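Local coordinates for protein putative HTH-type transcriptional regulator PH0061 (Pyrococcus horikoshii, PDB 2DBB) that probably binds DNA sequence-specifically through a helix-turn-helix domain and so regulates transcription, as a member of the AsnC family, at the interface of chains A and B. Coordinates in Å, arbitrary orientation; residue numbers count along the deposited sequence, not the author numbering. Chains: chain A/B, Putative HTH-type transcriptional regulator PH0061.

The interface of chains A and B. Residues chain A 18, 22, 55-57; chain B 23, 57-58.
A:Thr57 and B:Thr57 meet backbone to backbone on the two-fold axis of this AsnC-family (winged helix-turn-helix) pair, where strand 53-60 of each chain joins its twin in an antiparallel bridge. Dimers built this way are typical of the family, so the interface is likely to be the biological one. The evidence for the bridge is a reciprocal pair of bonds. A:Thr57 N donates a hydrogen bond to B:Thr57 O at 2.9 Å. The reciprocal bond, from B:Thr57 N to A:Thr57 O, is 3.0 Å. Neither is straight at the hydrogen. The two carbonyl oxygens, A:Thr57 O and B:Thr57 O, come to 2.8 Å, an acceptor-acceptor clash on which nothing is rested. The two threonine side chains lie alongside each other, pointing the same way. A:Phe56 pairs with B:Ile58 in the next step of the ladder.

A further polar link joins loop to loop. B:Arg23 NH1, a terminal guanidinium nitrogen, donates to the backbone carbonyl A:Ser22 O at 2.5 Å, a short and bent bond. The donor stands above the carbonyl plane, 41° out of it. In B:Arg23 the bend at chi3 (67°), with the turn at chi4, places NH1 at the carbonyl while the methylenes stay against A:Phe56.

Apolar packing centres on the A:Phe56 ring. B:Arg23 CD sits over one face, 3.7 Å from the centroid and shifted toward the rim, a CH-pi contact; the guanidinium plane stands 60° from the ring. From the opposite side of the ring plane, near the rim, the CG2 methyl of B:Ile58 approaches A:Phe56 CD1 at 3.6 Å, so the ring lies between B:Arg23 and B:Ile58, and the phenylalanine and isoleucine side chains run side by side. That B:Ile58 methyl also reaches A:Leu18 CB at 4.0 Å and A:Ser22 CB at 3.9 Å, tying strand 53-60 of chain B to helix 9-20 of chain A and the loop beyond it. Were B:Arg23 replaced by an alanine, A:Ser22 O would probably lose its guanidinium donor and that face of A:Phe56 its methylene cover.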
ATOM      1  N   LEU A  18      -0.968  14.058   7.690  1.00 24.84           N
ATOM      2  CA  LEU A  18      -0.839  12.788   8.390  1.00 24.87           C
ATOM      3  C   LEU A  18      -0.317  11.682   7.466  1.00 26.79           C
ATOM      4  O   LEU A  18       0.312  10.728   7.924  1.00 25.92           O
ATOM      5  CB  LEU A  18      -2.186  12.391   9.008  1.00 23.30           C
ATOM      6  CG  LEU A  18      -2.655  13.259  10.189  1.00 23.30           C
ATOM      7  CD1 LEU A  18      -4.095  12.932  10.539  1.00 25.09           C
ATOM      8  CD2 LEU A  18      -1.762  13.022  11.390  1.00 23.67           C
ATOM      9  N   SER A  22       2.405  10.607  10.259  1.00 27.29           N
ATOM     10  CA  SER A  22       1.277  10.329  11.135  1.00 28.19           C
ATOM     11  C   SER A  22       1.575  10.458  12.626  1.00 28.40           C
ATOM     12  O   SER A  22       0.662  10.320  13.436  1.00 28.59           O
ATOM     13  CB  SER A  22       0.726   8.927  10.853  1.00 27.44           C
ATOM     14  OG  SER A  22       1.606   7.933  11.349  1.00 28.79           O
ATOM     15  N   LYS A  55      -6.607   3.801   9.649  1.00 32.05           N
ATOM     16  CA  LYS A  55      -5.484   3.334  10.434  1.00 31.45           C
ATOM     17  C   LYS A  55      -4.239   4.215  10.380  1.00 30.40           C
ATOM     18  O   LYS A  55      -3.958   4.874   9.372  1.00 28.57           O
ATOM     19  CB  LYS A  55      -5.145   1.918   9.958  1.00 33.58           C
ATOM     20  CG  LYS A  55      -4.054   1.201  10.711  1.00 38.74           C
ATOM     21  CD  LYS A  55      -3.872  -0.210  10.146  1.00 41.92           C
ATOM     22  CE  LYS A  55      -5.165  -1.013  10.236  1.00 42.70           C
ATOM     23  NZ  LYS A  55      -5.030  -2.358   9.609  1.00 46.30           N
ATOM     24  N   PHE A  56      -3.521   4.241  11.498  1.00 28.80           N
ATOM     25  CA  PHE A  56      -2.267   4.969  11.611  1.00 28.21           C
ATOM     26  C   PHE A  56      -1.264   3.833  11.520  1.00 28.09           C
ATOM     27  O   PHE A  56      -1.194   2.987  12.413  1.00 29.09           O
ATOM     28  CB  PHE A  56      -2.181   5.675  12.963  1.00 29.17           C
ATOM     29  CG  PHE A  56      -3.092   6.865  13.074  1.00 31.33           C
ATOM     30  CD1 PHE A  56      -2.751   8.073  12.471  1.00 31.18           C
ATOM     31  CD2 PHE A  56      -4.315   6.764  13.731  1.00 31.53           C
ATOM     32  CE1 PHE A  56      -3.620   9.167  12.517  1.00 34.75           C
ATOM     33  CE2 PHE A  56      -5.193   7.849  13.784  1.00 34.07           C
ATOM     34  CZ  PHE A  56      -4.848   9.053  13.176  1.00 33.99           C
ATOM     35  N   THR A  57      -0.512   3.797  10.425  1.00 27.60           N
ATOM     36  CA  THR A  57       0.441   2.719  10.188  1.00 25.55           C
ATOM     37  C   THR A  57       1.810   3.240   9.748  1.00 25.92           C
ATOM     38  O   THR A  57       2.105   4.429   9.863  1.00 25.13           O
ATOM     39  CB  THR A  57      -0.136   1.754   9.101  1.00 26.22           C
ATOM     40  OG1 THR A  57       0.690   0.592   8.975  1.00 28.23           O
ATOM     41  CG2 THR A  57      -0.216   2.454   7.747  1.00 27.49           C
TER
ATOM     42  N   ARG B  23       0.853   5.771  16.137  1.00 26.38           N
ATOM     43  CA  ARG B  23       0.884   6.911  17.057  1.00 28.36           C
ATOM     44  C   ARG B  23       1.110   6.532  18.516  1.00 28.42           C
ATOM     45  O   ARG B  23       1.052   7.387  19.394  1.00 32.55           O
ATOM     46  CB  ARG B  23      -0.397   7.752  16.939  1.00 27.38           C
ATOM     47  CG  ARG B  23      -0.524   8.512  15.629  1.00 26.89           C
ATOM     48  CD  ARG B  23      -1.719   9.470  15.647  1.00 27.14           C
ATOM     49  NE  ARG B  23      -1.539  10.560  16.606  1.00 25.12           N
ATOM     50  CZ  ARG B  23      -0.876  11.687  16.357  1.00 28.90           C
ATOM     51  NH1 ARG B  23      -0.320  11.896  15.169  1.00 28.68           N
ATOM     52  NH2 ARG B  23      -0.760  12.609  17.305  1.00 32.02           N
ATOM     53  N   THR B  57       2.716   6.811   8.171  1.00 27.91           N
ATOM     54  CA  THR B  57       1.605   7.322   7.383  1.00 28.10           C
ATOM     55  C   THR B  57       0.249   6.786   7.852  1.00 28.95           C
ATOM     56  O   THR B  57       0.128   6.265   8.964  1.00 30.92           O
ATOM     57  CB  THR B  57       1.835   6.985   5.882  1.00 29.22           C
ATOM     58  OG1 THR B  57       0.859   7.649   5.070  1.00 30.63           O
ATOM     59  CG2 THR B  57       1.752   5.486   5.655  1.00 27.74           C
ATOM     60  N   ILE B  58      -0.770   6.927   7.010  1.00 27.75           N
ATOM     61  CA  ILE B  58      -2.111   6.461   7.349  1.00 28.39           C
ATOM     62  C   ILE B  58      -2.746   5.679   6.213  1.00 28.10           C
ATOM     63  O   ILE B  58      -2.324   5.782   5.061  1.00 26.78           O
ATOM     64  CB  ILE B  58      -3.062   7.641   7.657  1.00 30.03           C
ATOM     65  CG1 ILE B  58      -3.161   8.559   6.433  1.00 31.50           C
ATOM     66  CG2 ILE B  58      -2.566   8.418   8.866  1.00 30.18           C
ATOM     67  CD1 ILE B  58      -4.220   9.649   6.554  1.00 31.66           C
TER